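Local coordinates for protein possible metal-dependent hydrolase (Veillonella parvula, PDB 3RPC) that binds two zinc ions in its presumed active site and is probably a metal-dependent hydrolase of the metallo-beta-lactamase superfamily, at residues A[131-143]-A[194-206]. Residues are numbered along the deposited sequence; the frame is centred on the assembly and turned at random.
Sequences SHGTVEMYANPVL and AQILGFEDSIIMG. With ZN (zinc ion), chain E.
His-132 reaches across to the 194-206 loop through ND1, which donates to Ile-203 O (2.9 Å, 160° at the hydrogen). The acceptor lies close to the imidazole plane, whereas the ring nitrogen stands above the carbonyl plane of Ile-203. With CG anti to the backbone N (chi1 -159°), the His-132 ring brings NE2 to 2.1 Å from a zinc ion whose other ligands are His-72, His-74, Asp-168 and a water. Ile-203 CD1 and Ile-204 CG2 both pack against His-132 CE1, each at 3.6 Å. At Thr-134, the N-cap of helix 135-138, a water links OG1 to Asp-201 OD2, while CG2 touches the CB of that aspartate. Met-137, a selenomethionine, sends an extended chain into the loop: SE meets Ile-203 CG2 at 3.6 Å, and CE ends beside Phe-199 CB and the Asp-201 to Ser-202 peptide. The amide of Asn-140 stands steeply to the Phe-199 ring (planes 78° apart), ND2 lying at the ring edge 3.7 Å from CZ; Asn-140 OD1 accepts from the N-H groups of Val-142 and Leu-143, which come from opposite faces of the amide plane. Leu-143 then sets CD2 over the centre of one phenyl face, a CH-pi contact, and CD1 against Ile-196 CG1. Apolar packing and one water bridge thus join the loop to segment 131-143, while the ND1 bond makes the loop second shell to the zinc; with the metal bond it should fix the ring's rotation, probably making NE2 a stronger electron-pair donor.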
loop_
_atom_site.group_PDB
_atom_site.type_symbol
_atom_site.label_atom_id
_atom_site.label_comp_id
_atom_site.label_asym_id
_atom_site.label_seq_id
_atom_site.Cartn_x
_atom_site.Cartn_y
_atom_site.Cartn_z
ATOM N N SER A 131 -2.074 2.477 6.017
ATOM C CA SER A 131 -1.434 1.732 7.096
ATOM C C SER A 131 -2.132 2.085 8.394
ATOM O O SER A 131 -2.125 3.244 8.807
ATOM C CB SER A 131 0.046 2.088 7.194
ATOM O OG SER A 131 0.691 1.792 5.970
ATOM N N HIS A 132 -2.738 1.085 9.026
ATOM C CA HIS A 132 -3.551 1.278 10.231
ATOM C C HIS A 132 -2.646 1.295 11.468
ATOM O O HIS A 132 -2.874 0.547 12.424
ATOM C CB HIS A 132 -4.564 0.113 10.296
ATOM C CG HIS A 132 -5.786 0.361 11.138
ATOM N ND1 HIS A 132 -5.939 1.446 11.976
ATOM C CD2 HIS A 132 -6.920 -0.368 11.260
ATOM C CE1 HIS A 132 -7.116 1.373 12.578
ATOM N NE2 HIS A 132 -7.730 0.278 12.162
ATOM N N GLY A 133 -1.621 2.150 11.437
ATOM C CA GLY A 133 -0.598 2.197 12.470
ATOM C C GLY A 133 0.730 2.671 11.910
ATOM O O GLY A 133 0.933 2.686 10.697
ATOM N N THR A 134 1.635 3.082 12.798
ATOM C CA THR A 134 2.963 3.506 12.385
ATOM C C THR A 134 3.853 2.302 12.110
ATOM O O THR A 134 3.515 1.168 12.453
ATOM C CB THR A 134 3.635 4.313 13.497
ATOM O OG1 THR A 134 3.756 3.480 14.651
ATOM C CG2 THR A 134 2.805 5.538 13.837
ATOM N N VAL A 135 5.013 2.559 11.511
ATOM C CA VAL A 135 5.974 1.498 11.229
ATOM C C VAL A 135 6.361 0.745 12.494
ATOM O O VAL A 135 6.397 -0.489 12.504
ATOM C CB VAL A 135 7.240 2.040 10.548
ATOM C CG1 VAL A 135 8.316 0.960 10.463
ATOM C CG2 VAL A 135 6.909 2.571 9.177
ATOM N N GLU A 136 6.637 1.491 13.561
ATOM C CA GLU A 136 6.965 0.895 14.853
ATOM C C GLU A 136 5.873 -0.048 15.356
ATOM O O GLU A 136 6.156 -1.106 15.918
ATOM C CB GLU A 136 7.239 1.984 15.898
ATOM C CG GLU A 136 6.964 1.524 17.323
ATOM C CD GLU A 136 7.680 2.354 18.370
ATOM O OE1 GLU A 136 8.167 3.455 18.033
ATOM O OE2 GLU A 136 7.763 1.896 19.531
HETATM N N MSE A 137 4.614 0.325 15.154
HETATM C CA MSE A 137 3.526 -0.543 15.582
HETATM C C MSE A 137 3.463 -1.816 14.756
HETATM O O MSE A 137 3.164 -2.889 15.281
HETATM C CB MSE A 137 2.187 0.182 15.500
HETATM C CG MSE A 137 2.092 1.379 16.405
HETATM SE SE MSE A 137 0.336 2.167 16.162
HETATM C CE MSE A 137 0.414 3.513 17.564
ATOM N N TYR A 138 3.717 -1.701 13.454
ATOM C CA TYR A 138 3.671 -2.883 12.595
ATOM C C TYR A 138 4.883 -3.782 12.808
ATOM O O TYR A 138 4.862 -4.950 12.433
ATOM C CB TYR A 138 3.489 -2.512 11.117
ATOM C CG TYR A 138 2.038 -2.316 10.768
ATOM C CD1 TYR A 138 1.217 -3.406 10.503
ATOM C CD2 TYR A 138 1.476 -1.045 10.741
ATOM C CE1 TYR A 138 -0.130 -3.235 10.211
ATOM C CE2 TYR A 138 0.141 -0.864 10.445
ATOM C CZ TYR A 138 -0.653 -1.957 10.174
ATOM O OH TYR A 138 -1.984 -1.758 9.889
ATOM N N ALA A 139 5.919 -3.234 13.439
ATOM C CA ALA A 139 7.089 -4.026 13.813
ATOM C C ALA A 139 6.815 -4.837 15.081
ATOM O O ALA A 139 7.600 -5.704 15.456
ATOM C CB ALA A 139 8.298 -3.132 14.008
ATOM N N ASN A 140 5.697 -4.547 15.740
ATOM C CA ASN A 140 5.302 -5.271 16.944
ATOM C C ASN A 140 4.419 -6.463 16.586
ATOM O O ASN A 140 3.349 -6.290 16.007
ATOM C CB ASN A 140 4.571 -4.328 17.902
ATOM C CG ASN A 140 4.237 -4.981 19.224
ATOM O OD1 ASN A 140 3.376 -5.860 19.293
ATOM N ND2 ASN A 140 4.906 -4.542 20.288
ATOM N N PRO A 141 4.871 -7.681 16.918
ATOM C CA PRO A 141 4.184 -8.912 16.501
ATOM C C PRO A 141 2.792 -9.063 17.116
ATOM O O PRO A 141 1.949 -9.789 16.580
ATOM C CB PRO A 141 5.101 -10.026 17.023
ATOM C CG PRO A 141 6.420 -9.370 17.280
ATOM C CD PRO A 141 6.104 -7.963 17.675
ATOM N N VAL A 142 2.555 -8.395 18.237
ATOM C CA VAL A 142 1.255 -8.486 18.889
ATOM C C VAL A 142 0.266 -7.512 18.260
ATOM O O VAL A 142 -0.839 -7.897 17.884
ATOM C CB VAL A 142 1.351 -8.233 20.405
ATOM C CG1 VAL A 142 -0.036 -8.263 21.034
ATOM C CG2 VAL A 142 2.258 -9.269 21.055
ATOM N N LEU A 143 0.684 -6.259 18.119
ATOM C CA LEU A 143 -0.188 -5.221 17.584
ATOM C C LEU A 143 -0.469 -5.398 16.092
ATOM O O LEU A 143 -1.593 -5.191 15.637
ATOM C CB LEU A 143 0.423 -3.842 17.841
ATOM C CG LEU A 143 -0.441 -2.638 17.473
ATOM C CD1 LEU A 143 -1.823 -2.743 18.113
ATOM C CD2 LEU A 143 0.251 -1.350 17.883
ATOM N N ALA A 194 -7.253 7.204 17.632
ATOM C CA ALA A 194 -7.329 6.002 18.446
ATOM C C ALA A 194 -5.932 5.603 18.917
ATOM O O ALA A 194 -4.992 5.559 18.114
ATOM C CB ALA A 194 -7.968 4.878 17.646
ATOM N N GLN A 195 -5.801 5.295 20.200
ATOM C CA GLN A 195 -4.489 4.991 20.772
ATOM C C GLN A 195 -4.463 3.684 21.541
ATOM O O GLN A 195 -5.479 3.232 22.082
ATOM C CB GLN A 195 -4.015 6.134 21.663
ATOM C CG GLN A 195 -3.725 7.384 20.892
ATOM C CD GLN A 195 -2.982 8.413 21.717
ATOM O OE1 GLN A 195 -3.566 9.077 22.554
ATOM N NE2 GLN A 195 -1.679 8.542 21.480
ATOM N N ILE A 196 -3.266 3.110 21.604
ATOM C CA ILE A 196 -3.016 1.837 22.254
ATOM C C ILE A 196 -2.157 2.096 23.476
ATOM O O ILE A 196 -1.273 2.948 23.427
ATOM C CB ILE A 196 -2.218 0.903 21.321
ATOM C CG1 ILE A 196 -2.860 0.831 19.923
ATOM C CG2 ILE A 196 -2.083 -0.488 21.947
ATOM C CD1 ILE A 196 -4.283 0.313 19.909
ATOM N N LEU A 197 -2.408 1.380 24.569
ATOM C CA LEU A 197 -1.596 1.552 25.767
ATOM C C LEU A 197 -0.141 1.217 25.457
ATOM O O LEU A 197 0.160 0.228 24.784
ATOM C CB LEU A 197 -2.131 0.694 26.918
ATOM C CG LEU A 197 -3.563 0.967 27.395
ATOM C CD1 LEU A 197 -3.971 -0.049 28.455
ATOM C CD2 LEU A 197 -3.708 2.385 27.922
ATOM N N GLY A 198 0.766 2.067 25.929
ATOM C CA GLY A 198 2.187 1.834 25.748
ATOM C C GLY A 198 2.777 2.372 24.459
ATOM O O GLY A 198 3.975 2.218 24.221
ATOM N N PHE A 199 1.954 3.009 23.628
ATOM C CA PHE A 199 2.414 3.581 22.357
ATOM C C PHE A 199 2.013 5.051 22.232
ATOM O O PHE A 199 0.889 5.416 22.557
ATOM C CB PHE A 199 1.864 2.793 21.158
ATOM C CG PHE A 199 2.382 1.384 21.062
ATOM C CD1 PHE A 199 1.819 0.368 21.823
ATOM C CD2 PHE A 199 3.435 1.080 20.212
ATOM C CE1 PHE A 199 2.305 -0.931 21.738
ATOM C CE2 PHE A 199 3.923 -0.216 20.116
ATOM C CZ PHE A 199 3.362 -1.220 20.879
ATOM N N GLU A 200 2.926 5.882 21.737
ATOM C CA GLU A 200 2.754 7.340 21.712
ATOM C C GLU A 200 1.847 7.909 20.618
ATOM O O GLU A 200 1.192 8.941 20.808
ATOM C CB GLU A 200 4.123 8.011 21.566
ATOM C CG GLU A 200 5.092 7.718 22.686
ATOM C CD GLU A 200 6.270 8.677 22.683
ATOM O OE1 GLU A 200 6.329 9.527 21.770
ATOM O OE2 GLU A 200 7.125 8.582 23.593
ATOM N N ASP A 201 1.849 7.270 19.458
ATOM C CA ASP A 201 1.153 7.816 18.297
ATOM C C ASP A 201 -0.244 7.208 18.154
ATOM O O ASP A 201 -0.859 6.856 19.151
ATOM C CB ASP A 201 2.002 7.608 17.046
ATOM C CG ASP A 201 3.303 8.385 17.106
ATOM O OD1 ASP A 201 3.242 9.584 17.448
ATOM O OD2 ASP A 201 4.378 7.796 16.838
ATOM N N SER A 202 -0.748 7.091 16.934
ATOM C CA SER A 202 -2.108 6.582 16.742
ATOM C C SER A 202 -2.174 5.564 15.611
ATOM O O SER A 202 -1.317 5.531 14.731
ATOM C CB SER A 202 -3.064 7.747 16.467
ATOM O OG SER A 202 -4.387 7.312 16.177
ATOM N N ILE A 203 -3.200 4.726 15.642
ATOM C CA ILE A 203 -3.491 3.845 14.516
ATOM C C ILE A 203 -4.322 4.510 13.424
ATOM O O ILE A 203 -4.530 3.917 12.367
ATOM C CB ILE A 203 -4.204 2.565 14.973
ATOM C CG1 ILE A 203 -5.515 2.916 15.692
ATOM C CG2 ILE A 203 -3.274 1.738 15.863
ATOM C CD1 ILE A 203 -6.380 1.701 16.052
ATOM N N ILE A 204 -4.838 5.711 13.682
ATOM C CA ILE A 204 -5.540 6.469 12.653
ATOM C C ILE A 204 -5.048 7.911 12.696
ATOM O O ILE A 204 -3.965 8.179 13.215
ATOM C CB ILE A 204 -7.092 6.389 12.773
ATOM C CG1 ILE A 204 -7.586 6.871 14.141
ATOM C CG2 ILE A 204 -7.569 4.949 12.541
ATOM C CD1 ILE A 204 -9.131 6.958 14.261
HETATM N N MSE A 205 -5.819 8.825 12.130
HETATM C CA MSE A 205 -5.428 10.235 12.088
HETATM C C MSE A 205 -5.970 11.059 13.262
HETATM O O MSE A 205 -6.788 10.581 14.054
HETATM C CB MSE A 205 -5.871 10.849 10.760
HETATM C CG MSE A 205 -5.019 10.385 9.590
HETATM SE SE MSE A 205 -5.803 10.865 7.890
HETATM C CE MSE A 205 -4.380 10.210 6.748
ATOM N N GLY A 206 -5.470 12.288 13.383
ATOM C CA GLY A 206 -5.937 13.243 14.372
ATOM C C GLY A 206 -5.816 14.664 13.850
ATOM O O GLY A 206 -5.806 14.898 12.638
HETATM ZN ZN ZN E . -9.817 -0.197 12.176
HETATM O O HOH W 1 4.915 5.114 16.544
HETATM O O HOH W 2 -11.068 0.191 13.692
#